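PDB 5I62: potential RNA-dependent RNA polymerase from Human picobirnavirus, which catalyses RNA-templated synthesis of RNA from ribonucleoside triphosphates and probably serves both transcription and replication of the viral genome. Local coordinates for residues K101-F106 and F269-Q274; S263-H268 and H380-N385; R20-N25 and A181-W186. All coordinates share one frame; numbering follows the deposited sequence.

Interaction 1. Residues K101-F106 and F269-Q274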
loop_
_atom_site.group_PDB
_atom_site.type_symbol
_atom_site.label_atom_id
_atom_site.label_comp_id
_atom_site.label_asym_id
_atom_site.label_seq_id
_atom_site.Cartn_x
_atom_site.Cartn_y
_atom_site.Cartn_z
ATOM N N LYS A 101 -2.986 -22.145 7.750
ATOM C CA LYS A 101 -4.008 -22.146 8.782
ATOM C C LYS A 101 -5.293 -22.787 8.247
ATOM O O LYS A 101 -5.499 -22.887 7.035
ATOM C CB LYS A 101 -4.269 -20.722 9.269
ATOM C CG LYS A 101 -3.061 -20.155 10.006
ATOM C CD LYS A 101 -3.259 -18.746 10.572
ATOM C CE LYS A 101 -1.956 -18.317 11.287
ATOM N NZ LYS A 101 -2.001 -16.996 11.978
ATOM N N ASP A 102 -6.142 -23.264 9.166
ATOM C CA ASP A 102 -7.436 -23.819 8.772
ATOM C C ASP A 102 -8.177 -22.818 7.893
ATOM O O ASP A 102 -8.267 -21.636 8.229
ATOM C CB ASP A 102 -8.279 -24.146 10.006
ATOM C CG ASP A 102 -7.607 -25.146 10.943
ATOM O OD1 ASP A 102 -6.815 -25.992 10.465
ATOM O OD2 ASP A 102 -7.864 -25.080 12.164
ATOM N N GLN A 103 -8.692 -23.287 6.758
ATOM C CA GLN A 103 -9.304 -22.382 5.790
ATOM C C GLN A 103 -10.462 -23.079 5.092
ATOM O O GLN A 103 -10.275 -24.109 4.439
ATOM C CB GLN A 103 -8.256 -21.881 4.780
ATOM C CG GLN A 103 -7.416 -22.984 4.179
ATOM C CD GLN A 103 -6.180 -22.479 3.455
ATOM O OE1 GLN A 103 -6.180 -22.350 2.223
ATOM N NE2 GLN A 103 -5.106 -22.224 4.216
ATOM N N VAL A 104 -11.658 -22.519 5.234
ATOM C CA VAL A 104 -12.855 -23.081 4.611
ATOM C C VAL A 104 -13.133 -22.396 3.278
ATOM O O VAL A 104 -12.710 -21.255 3.056
ATOM C CB VAL A 104 -14.077 -22.988 5.544
ATOM C CG1 VAL A 104 -13.755 -23.556 6.930
ATOM C CG2 VAL A 104 -14.563 -21.552 5.644
ATOM N N PRO A 105 -13.834 -23.059 2.362
ATOM C CA PRO A 105 -14.139 -22.448 1.059
ATOM C C PRO A 105 -15.038 -21.232 1.212
ATOM O O PRO A 105 -15.740 -21.068 2.212
ATOM C CB PRO A 105 -14.860 -23.569 0.293
ATOM C CG PRO A 105 -14.374 -24.853 0.944
ATOM C CD PRO A 105 -14.164 -24.500 2.408
ATOM N N PHE A 106 -15.014 -20.378 0.190
ATOM C CA PHE A 106 -15.854 -19.188 0.154
ATOM C C PHE A 106 -17.263 -19.552 -0.301
ATOM O O PHE A 106 -17.452 -20.466 -1.104
ATOM C CB PHE A 106 -15.279 -18.146 -0.808
ATOM C CG PHE A 106 -14.129 -17.343 -0.253
ATOM C CD1 PHE A 106 -12.921 -17.951 0.088
ATOM C CD2 PHE A 106 -14.237 -15.967 -0.140
ATOM C CE1 PHE A 106 -11.847 -17.190 0.567
ATOM C CE2 PHE A 106 -13.182 -15.203 0.324
ATOM C CZ PHE A 106 -11.977 -15.814 0.678
ATOM N N PHE A 269 -2.668 -14.684 2.707
ATOM C CA PHE A 269 -3.449 -14.757 1.468
ATOM C C PHE A 269 -3.163 -16.111 0.823
ATOM O O PHE A 269 -2.335 -16.254 -0.077
ATOM C CB PHE A 269 -3.120 -13.579 0.554
ATOM C CG PHE A 269 -4.217 -13.231 -0.406
ATOM C CD1 PHE A 269 -5.317 -12.483 0.007
ATOM C CD2 PHE A 269 -4.159 -13.657 -1.715
ATOM C CE1 PHE A 269 -6.337 -12.168 -0.882
ATOM C CE2 PHE A 269 -5.185 -13.357 -2.613
ATOM C CZ PHE A 269 -6.262 -12.602 -2.203
ATOM N N ASN A 270 -3.906 -17.115 1.283
ATOM C CA ASN A 270 -3.590 -18.530 1.118
ATOM C C ASN A 270 -4.203 -19.062 -0.182
ATOM O O ASN A 270 -4.871 -18.340 -0.911
ATOM C CB ASN A 270 -4.083 -19.268 2.358
ATOM C CG ASN A 270 -5.577 -19.058 2.588
ATOM O OD1 ASN A 270 -6.378 -19.139 1.658
ATOM N ND2 ASN A 270 -5.945 -18.777 3.829
ATOM N N PRO A 271 -3.995 -20.348 -0.504
ATOM C CA PRO A 271 -4.504 -20.870 -1.781
ATOM C C PRO A 271 -6.016 -20.827 -1.904
ATOM O O PRO A 271 -6.522 -20.819 -3.024
ATOM C CB PRO A 271 -3.985 -22.315 -1.807
ATOM C CG PRO A 271 -2.693 -22.250 -1.010
ATOM C CD PRO A 271 -3.031 -21.292 0.116
ATOM N N THR A 272 -6.750 -20.802 -0.791
ATOM C CA THR A 272 -8.192 -20.634 -0.893
ATOM C C THR A 272 -8.525 -19.233 -1.387
ATOM O O THR A 272 -9.298 -19.068 -2.338
ATOM C CB THR A 272 -8.840 -20.929 0.463
ATOM O OG1 THR A 272 -8.522 -22.270 0.852
ATOM C CG2 THR A 272 -10.349 -20.790 0.377
ATOM N N CYS A 273 -7.910 -18.214 -0.777
ATOM C CA CYS A 273 -8.076 -16.843 -1.251
ATOM C C CYS A 273 -7.614 -16.695 -2.696
ATOM O O CYS A 273 -8.268 -16.023 -3.499
ATOM C CB CYS A 273 -7.303 -15.868 -0.369
ATOM S SG CYS A 273 -7.892 -15.785 1.314
ATOM N N GLN A 274 -6.471 -17.302 -3.032
ATOM C CA GLN A 274 -5.934 -17.192 -4.383
ATOM C C GLN A 274 -6.920 -17.739 -5.414
ATOM O O GLN A 274 -7.089 -17.169 -6.499
ATOM C CB GLN A 274 -4.595 -17.931 -4.469
ATOM C CG GLN A 274 -3.472 -17.347 -3.609
ATOM C CD GLN A 274 -2.364 -18.382 -3.307
ATOM O OE1 GLN A 274 -2.079 -19.257 -4.129
ATOM N NE2 GLN A 274 -1.754 -18.283 -2.114
HETATM O O HOH W 1 -10.448 -24.466 1.485
#
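Thr272 OG1 donates to Gln103 OE1 at 2.7 Å, joining the loop between helices 89-97 and 108-116 to the capped first turn of helix 271-284. Thr272 N adds a weak bond of 3.4 Å to the same OE1. The N-cap residue is Asn270: its OD1 accepts from Cys273 N at 3.0 Å, nearly straight at 167°, and weakly from Thr272 N. Gln103 and Asn270 meet tip to tip with their amides stacked, the planes 30° apart. Gln103 OE1 and Asn270 OD1, both acceptors and 3.3 Å apart, face N-H groups of the first turn, whose positive helix end would be expected to offset their repulsion. Gln103 CG sits between its own backbone N and carbonyl carbon (chi1 49°), and the chain runs extended beyond it toward the helix. NE2 of Gln103 donates to Lys101 O at 2.9 Å and also to Ile99 O, which settles which way round the amide lies. Asn270 ND2 is taken by His380 O. Water 1 donates to both Gln103 O and Thr272 OG1, adding a second link beside the direct bond. Farther along, packing takes over. The Phe106 ring, stacked on His380 and resting against helix 327-345, offers its edge to the helix start: Thr272 CG2 lies in the ring plane, 3.8 Å from Phe106 CD1, and Cys273 SG makes a sulfur-aromatic edge contact, 4.1 Å from Phe106 CZ.

Interaction 2. Residues S263-H268 and H380-N385; sequences SKFDQH and HGLDMN
Asp383 CB lies over one face of the His268 ring, a CH-pi contact with CB 3.6 Å from His268 NE2 and displaced from the ring centre toward the rim. The contact belongs to the polymerase palm: by sequence, 263-268 falls in motif A and 380-385 probably in motif D. The carboxylate plane of Asp383 is turned 32° from the imidazole. At the ring edge, His268 ND1 donates to Lys264 O at 2.7 Å, with the oxygen in the plane of the ring, and this fixes the ring's rotation. Elsewhere on the rim, Gly381 O approaches His268 CD2 to 3.4 Å, a packing contact, while NE2 is hydrogen-bonded to Lys101 NZ. The Phe265 ring receives Leu382 CD2 obliquely, 4.0 Å from Phe265 CE1. The same methyl also rests against CB and the carbonyl O of His268, so one leucine methyl touches both the Phe265 ring and the base of the His268 side chain.

The backbones are tied by a single direct bond, Ser263 N to Asp383 O at 3.0 Å, in which the donor stands above the carbonyl plane. Water 2 reinforces it, donating to Ser263 O at 2.7 Å and accepting from Asp383 N. Between the side chains, Ser263 CB packs against the carboxylate of Asp383; water 3 is hydrogen-bonded to Ser263 OG and donates to Asp383 OD2 at 3.0 Å.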
loop_
_atom_site.group_PDB
_atom_site.type_symbol
_atom_site.label_atom_id
_atom_site.label_comp_id
_atom_site.label_asym_id
_atom_site.label_seq_id
_atom_site.Cartn_x
_atom_site.Cartn_y
_atom_site.Cartn_z
ATOM N N SER A 263 -4.359 -8.657 10.495
ATOM C CA SER A 263 -2.968 -8.862 10.877
ATOM C C SER A 263 -2.300 -9.661 9.768
ATOM O O SER A 263 -2.708 -10.795 9.492
ATOM C CB SER A 263 -2.841 -9.592 12.213
ATOM O OG SER A 263 -3.373 -8.802 13.266
ATOM N N LYS A 264 -1.288 -9.069 9.128
ATOM C CA LYS A 264 -0.458 -9.796 8.173
ATOM C C LYS A 264 -1.306 -10.384 7.038
ATOM O O LYS A 264 -1.270 -11.580 6.759
ATOM C CB LYS A 264 0.335 -10.886 8.897
ATOM C CG LYS A 264 1.387 -10.329 9.859
ATOM C CD LYS A 264 2.091 -11.477 10.571
ATOM C CE LYS A 264 3.465 -11.091 11.066
ATOM N NZ LYS A 264 3.440 -9.829 11.836
ATOM N N PHE A 265 -2.115 -9.525 6.419
ATOM C CA PHE A 265 -3.043 -9.968 5.387
ATOM C C PHE A 265 -2.308 -10.644 4.239
ATOM O O PHE A 265 -2.681 -11.741 3.817
ATOM C CB PHE A 265 -3.851 -8.779 4.873
ATOM C CG PHE A 265 -4.991 -9.151 3.961
ATOM C CD1 PHE A 265 -5.858 -10.178 4.279
ATOM C CD2 PHE A 265 -5.194 -8.464 2.779
ATOM C CE1 PHE A 265 -6.919 -10.507 3.430
ATOM C CE2 PHE A 265 -6.252 -8.781 1.942
ATOM C CZ PHE A 265 -7.110 -9.806 2.264
ATOM N N ASP A 266 -1.268 -9.985 3.710
ATOM C CA ASP A 266 -0.498 -10.552 2.607
ATOM C C ASP A 266 -0.032 -11.962 2.945
ATOM O O ASP A 266 -0.145 -12.886 2.128
ATOM C CB ASP A 266 0.725 -9.673 2.295
ATOM C CG ASP A 266 0.354 -8.282 1.785
ATOM O OD1 ASP A 266 -0.843 -7.978 1.632
ATOM O OD2 ASP A 266 1.285 -7.484 1.536
ATOM N N GLN A 267 0.518 -12.124 4.148
ATOM C CA GLN A 267 1.096 -13.397 4.562
ATOM C C GLN A 267 0.045 -14.501 4.618
ATOM O O GLN A 267 0.360 -15.671 4.382
ATOM C CB GLN A 267 1.778 -13.243 5.919
ATOM C CG GLN A 267 3.007 -12.309 5.970
ATOM C CD GLN A 267 2.661 -10.839 6.170
ATOM O OE1 GLN A 267 1.595 -10.371 5.766
ATOM N NE2 GLN A 267 3.566 -10.108 6.816
ATOM N N HIS A 268 -1.196 -14.153 4.937
ATOM C CA HIS A 268 -2.262 -15.135 5.084
ATOM C C HIS A 268 -3.055 -15.337 3.804
ATOM O O HIS A 268 -4.054 -16.072 3.819
ATOM C CB HIS A 268 -3.227 -14.714 6.201
ATOM C CG HIS A 268 -2.663 -14.840 7.582
ATOM N ND1 HIS A 268 -1.861 -13.876 8.148
ATOM C CD2 HIS A 268 -2.809 -15.805 8.522
ATOM C CE1 HIS A 268 -1.516 -14.251 9.366
ATOM N NE2 HIS A 268 -2.079 -15.417 9.618
ATOM N N HIS A 380 -11.600 -18.291 6.732
ATOM C CA HIS A 380 -10.846 -18.562 5.516
ATOM C C HIS A 380 -9.337 -18.568 5.757
ATOM O O HIS A 380 -8.568 -18.483 4.798
ATOM C CB HIS A 380 -11.221 -17.540 4.449
ATOM C CG HIS A 380 -12.687 -17.508 4.167
ATOM N ND1 HIS A 380 -13.360 -18.585 3.639
ATOM C CD2 HIS A 380 -13.623 -16.554 4.398
ATOM C CE1 HIS A 380 -14.643 -18.286 3.521
ATOM N NE2 HIS A 380 -14.829 -17.059 3.974
ATOM N N GLY A 381 -8.909 -18.699 7.007
ATOM C CA GLY A 381 -7.493 -18.706 7.317
ATOM C C GLY A 381 -6.884 -17.335 7.480
ATOM O O GLY A 381 -5.662 -17.203 7.375
ATOM N N LEU A 382 -7.695 -16.312 7.735
ATOM C CA LEU A 382 -7.213 -14.950 7.898
ATOM C C LEU A 382 -7.151 -14.588 9.376
ATOM O O LEU A 382 -7.927 -15.087 10.191
ATOM C CB LEU A 382 -8.099 -13.968 7.132
ATOM C CG LEU A 382 -8.225 -14.380 5.667
ATOM C CD1 LEU A 382 -9.337 -13.591 4.978
ATOM C CD2 LEU A 382 -6.844 -14.180 4.954
ATOM N N ASP A 383 -6.217 -13.713 9.714
ATOM C CA ASP A 383 -5.947 -13.346 11.094
ATOM C C ASP A 383 -6.445 -11.933 11.348
ATOM O O ASP A 383 -6.165 -11.023 10.564
ATOM C CB ASP A 383 -4.454 -13.451 11.399
ATOM C CG ASP A 383 -4.161 -13.489 12.887
ATOM O OD1 ASP A 383 -4.971 -14.067 13.645
ATOM O OD2 ASP A 383 -3.110 -12.949 13.294
ATOM N N MET A 384 -7.199 -11.767 12.432
ATOM C CA MET A 384 -7.763 -10.494 12.851
ATOM C C MET A 384 -7.794 -10.484 14.378
ATOM O O MET A 384 -8.088 -11.497 15.008
ATOM C CB MET A 384 -9.180 -10.269 12.299
ATOM C CG MET A 384 -9.359 -10.493 10.791
ATOM S SD MET A 384 -11.087 -10.383 10.256
ATOM C CE MET A 384 -11.392 -8.620 10.300
ATOM N N ASN A 385 -7.477 -9.342 14.953
ATOM C CA ASN A 385 -7.489 -9.107 16.398
ATOM C C ASN A 385 -8.736 -8.261 16.646
ATOM O O ASN A 385 -8.840 -7.127 16.170
ATOM C CB ASN A 385 -6.158 -8.443 16.789
ATOM C CG ASN A 385 -6.100 -7.878 18.186
ATOM O OD1 ASN A 385 -7.000 -8.033 19.000
ATOM N ND2 ASN A 385 -5.003 -7.166 18.456
HETATM O O HOH W 2 -4.804 -11.788 8.081
HETATM O O HOH W 3 -3.781 -11.079 15.527
#

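Interaction 3. Residues R20-N25 and A181-W186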
loop_
_atom_site.group_PDB
_atom_site.type_symbol
_atom_site.label_atom_id
_atom_site.label_comp_id
_atom_site.label_asym_id
_atom_site.label_seq_id
_atom_site.Cartn_x
_atom_site.Cartn_y
_atom_site.Cartn_z
ATOM N N ARG A 20 25.663 -6.740 -4.810
ATOM C CA ARG A 20 26.528 -7.128 -3.707
ATOM C C ARG A 20 26.388 -6.176 -2.522
ATOM O O ARG A 20 26.244 -6.612 -1.373
ATOM C CB ARG A 20 27.967 -7.162 -4.212
ATOM C CG ARG A 20 28.965 -7.405 -3.142
ATOM C CD ARG A 20 28.592 -8.594 -2.371
ATOM N NE ARG A 20 29.230 -9.771 -2.913
ATOM C CZ ARG A 20 29.425 -10.867 -2.199
ATOM N NH1 ARG A 20 28.993 -10.897 -0.937
ATOM N NH2 ARG A 20 30.025 -11.919 -2.743
ATOM N N ALA A 21 26.436 -4.871 -2.786
ATOM C CA ALA A 21 26.203 -3.894 -1.731
ATOM C C ALA A 21 24.815 -4.052 -1.136
ATOM O O ALA A 21 24.634 -3.942 0.083
ATOM C CB ALA A 21 26.361 -2.484 -2.276
ATOM N N TYR A 22 23.816 -4.260 -1.997
ATOM C CA TYR A 22 22.439 -4.392 -1.529
ATOM C C TYR A 22 22.335 -5.461 -0.451
ATOM O O TYR A 22 21.827 -5.206 0.646
ATOM C CB TYR A 22 21.508 -4.712 -2.697
ATOM C CG TYR A 22 20.056 -4.794 -2.277
ATOM C CD1 TYR A 22 19.251 -3.656 -2.248
ATOM C CD2 TYR A 22 19.501 -6.003 -1.880
ATOM C CE1 TYR A 22 17.923 -3.731 -1.843
ATOM C CE2 TYR A 22 18.178 -6.080 -1.467
ATOM C CZ TYR A 22 17.402 -4.947 -1.462
ATOM O OH TYR A 22 16.089 -5.044 -1.061
ATOM N N PHE A 23 22.818 -6.668 -0.738
ATOM C CA PHE A 23 22.643 -7.747 0.225
ATOM C C PHE A 23 23.524 -7.576 1.460
ATOM O O PHE A 23 23.151 -8.044 2.549
ATOM C CB PHE A 23 22.873 -9.097 -0.442
ATOM C CG PHE A 23 21.682 -9.579 -1.225
ATOM C CD1 PHE A 23 20.451 -9.731 -0.591
ATOM C CD2 PHE A 23 21.769 -9.853 -2.578
ATOM C CE1 PHE A 23 19.333 -10.183 -1.285
ATOM C CE2 PHE A 23 20.648 -10.300 -3.284
ATOM C CZ PHE A 23 19.432 -10.464 -2.626
ATOM N N SER A 24 24.679 -6.914 1.328
ATOM C CA SER A 24 25.456 -6.561 2.517
ATOM C C SER A 24 24.634 -5.688 3.447
ATOM O O SER A 24 24.676 -5.852 4.665
ATOM C CB SER A 24 26.738 -5.812 2.137
ATOM O OG SER A 24 27.553 -6.608 1.305
ATOM N N ASN A 25 23.930 -4.711 2.882
ATOM C CA ASN A 25 23.088 -3.851 3.696
ATOM C C ASN A 25 21.915 -4.627 4.295
ATOM O O ASN A 25 21.509 -4.364 5.438
ATOM C CB ASN A 25 22.601 -2.667 2.870
ATOM C CG ASN A 25 21.748 -1.717 3.675
ATOM O OD1 ASN A 25 20.557 -1.541 3.388
ATOM N ND2 ASN A 25 22.330 -1.127 4.714
ATOM N N ALA A 181 13.724 -14.898 -9.211
ATOM C CA ALA A 181 13.532 -14.820 -7.773
ATOM C C ALA A 181 13.208 -13.384 -7.384
ATOM O O ALA A 181 13.849 -12.443 -7.862
ATOM C CB ALA A 181 14.772 -15.314 -7.013
ATOM N N ALA A 182 12.228 -13.223 -6.496
ATOM C CA ALA A 182 12.059 -11.941 -5.832
ATOM C C ALA A 182 13.292 -11.654 -4.984
ATOM O O ALA A 182 13.982 -12.565 -4.525
ATOM C CB ALA A 182 10.810 -11.928 -4.944
ATOM N N VAL A 183 13.570 -10.382 -4.778
ATOM C CA VAL A 183 14.650 -9.966 -3.892
ATOM C C VAL A 183 14.039 -9.383 -2.630
ATOM O O VAL A 183 13.109 -8.572 -2.704
ATOM C CB VAL A 183 15.574 -8.953 -4.587
ATOM C CG1 VAL A 183 16.495 -8.280 -3.575
ATOM C CG2 VAL A 183 16.390 -9.653 -5.691
ATOM N N LEU A 184 14.573 -9.782 -1.468
ATOM C CA LEU A 184 14.084 -9.293 -0.179
ATOM C C LEU A 184 14.369 -7.803 -0.051
ATOM O O LEU A 184 15.534 -7.393 0.013
ATOM C CB LEU A 184 14.725 -10.052 0.977
ATOM C CG LEU A 184 14.255 -9.594 2.373
ATOM C CD1 LEU A 184 12.770 -9.904 2.603
ATOM C CD2 LEU A 184 15.094 -10.187 3.498
ATOM N N GLY A 185 13.306 -6.999 -0.020
ATOM C CA GLY A 185 13.387 -5.582 0.250
ATOM C C GLY A 185 12.778 -5.215 1.600
ATOM O O GLY A 185 12.314 -6.057 2.369
ATOM N N TRP A 186 12.784 -3.916 1.875
ATOM C CA TRP A 186 12.448 -3.436 3.207
ATOM C C TRP A 186 11.785 -2.072 3.119
ATOM O O TRP A 186 12.145 -1.251 2.281
ATOM C CB TRP A 186 13.698 -3.369 4.093
ATOM C CG TRP A 186 13.456 -2.773 5.462
ATOM C CD1 TRP A 186 13.133 -3.449 6.600
ATOM C CD2 TRP A 186 13.555 -1.394 5.827
ATOM N NE1 TRP A 186 13.005 -2.573 7.652
ATOM C CE2 TRP A 186 13.266 -1.305 7.205
ATOM C CE3 TRP A 186 13.863 -0.226 5.124
ATOM C CZ2 TRP A 186 13.277 -0.092 7.893
ATOM C CZ3 TRP A 186 13.875 0.982 5.810
ATOM C CH2 TRP A 186 13.587 1.036 7.180
#
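Tyr22 reaches from helix 17-28 to strand 176-189 and sets its hydroxyl on the strand backbone, donating OH to Leu184 O at 2.6 Å. This is the one direct polar bond between the two segments. The carbonyl oxygen lies at the edge of the phenol, in the ring plane, and the C=O...OH angle is 118°, with the donor tilted from the carbonyl plane. Gly185 CA follows closely at the same edge, 3.1 Å from Tyr22 OH, so the hydroxyl is pressed against bare backbone just past the carbonyl it binds. Tyr22 CG is anti to its backbone N (chi1 -177°), starting the side chain on its way toward the strand.

The apolar part centres on one methyl. Val183 CG1 lies 3.5 Å from Tyr22 CE2 and 3.8 Å from Phe23 CZ, meeting both rings obliquely. Tyr22 and Val183 slide past each other in opposite directions, whereas Phe23 crosses the valine at a slant. Within the helix the two aromatics also pack together, Tyr22 CD2 standing over one face of the Phe23 ring toward its rim.

The axes of helix segment 20-25 and strand segment 182-186 approach to 10.0 Å at 52°, a separation spanned by these two long side chains. The helix thus lies against the mixed sheet, probably part of the fingers, in which strand 176-189 is paired with strands 168-173, 199-205 and 306-309. Tyr22 also touches Met205 of strand 199-205 and meets Phe147 edge-to-face, and Phe23 leans on Asn309 of strand 306-309, so the helix bridges three neighbouring strands.

In the fold
Interactions 1 and 2 adjoin, their centres 10 Å apart, and share one continuous run of chain: 263-268 leaves strand 257-261 of the antiparallel palm sheet, and 269-274 carries it into helix 271-284. His380 of interaction 2 also joins them, its ND1 bonding Val104 O of interaction 1. The 101-106 loop is thereby fastened to the palm, near its motif A region. Interaction 3 stands apart, about 30 Å and 26 Å from the other two by centres, on the mixed sheet. It closes at 186, before interaction 2 opens, but alternates in sequence with interaction 1, whose first segment falls between 20-25 and 181-186.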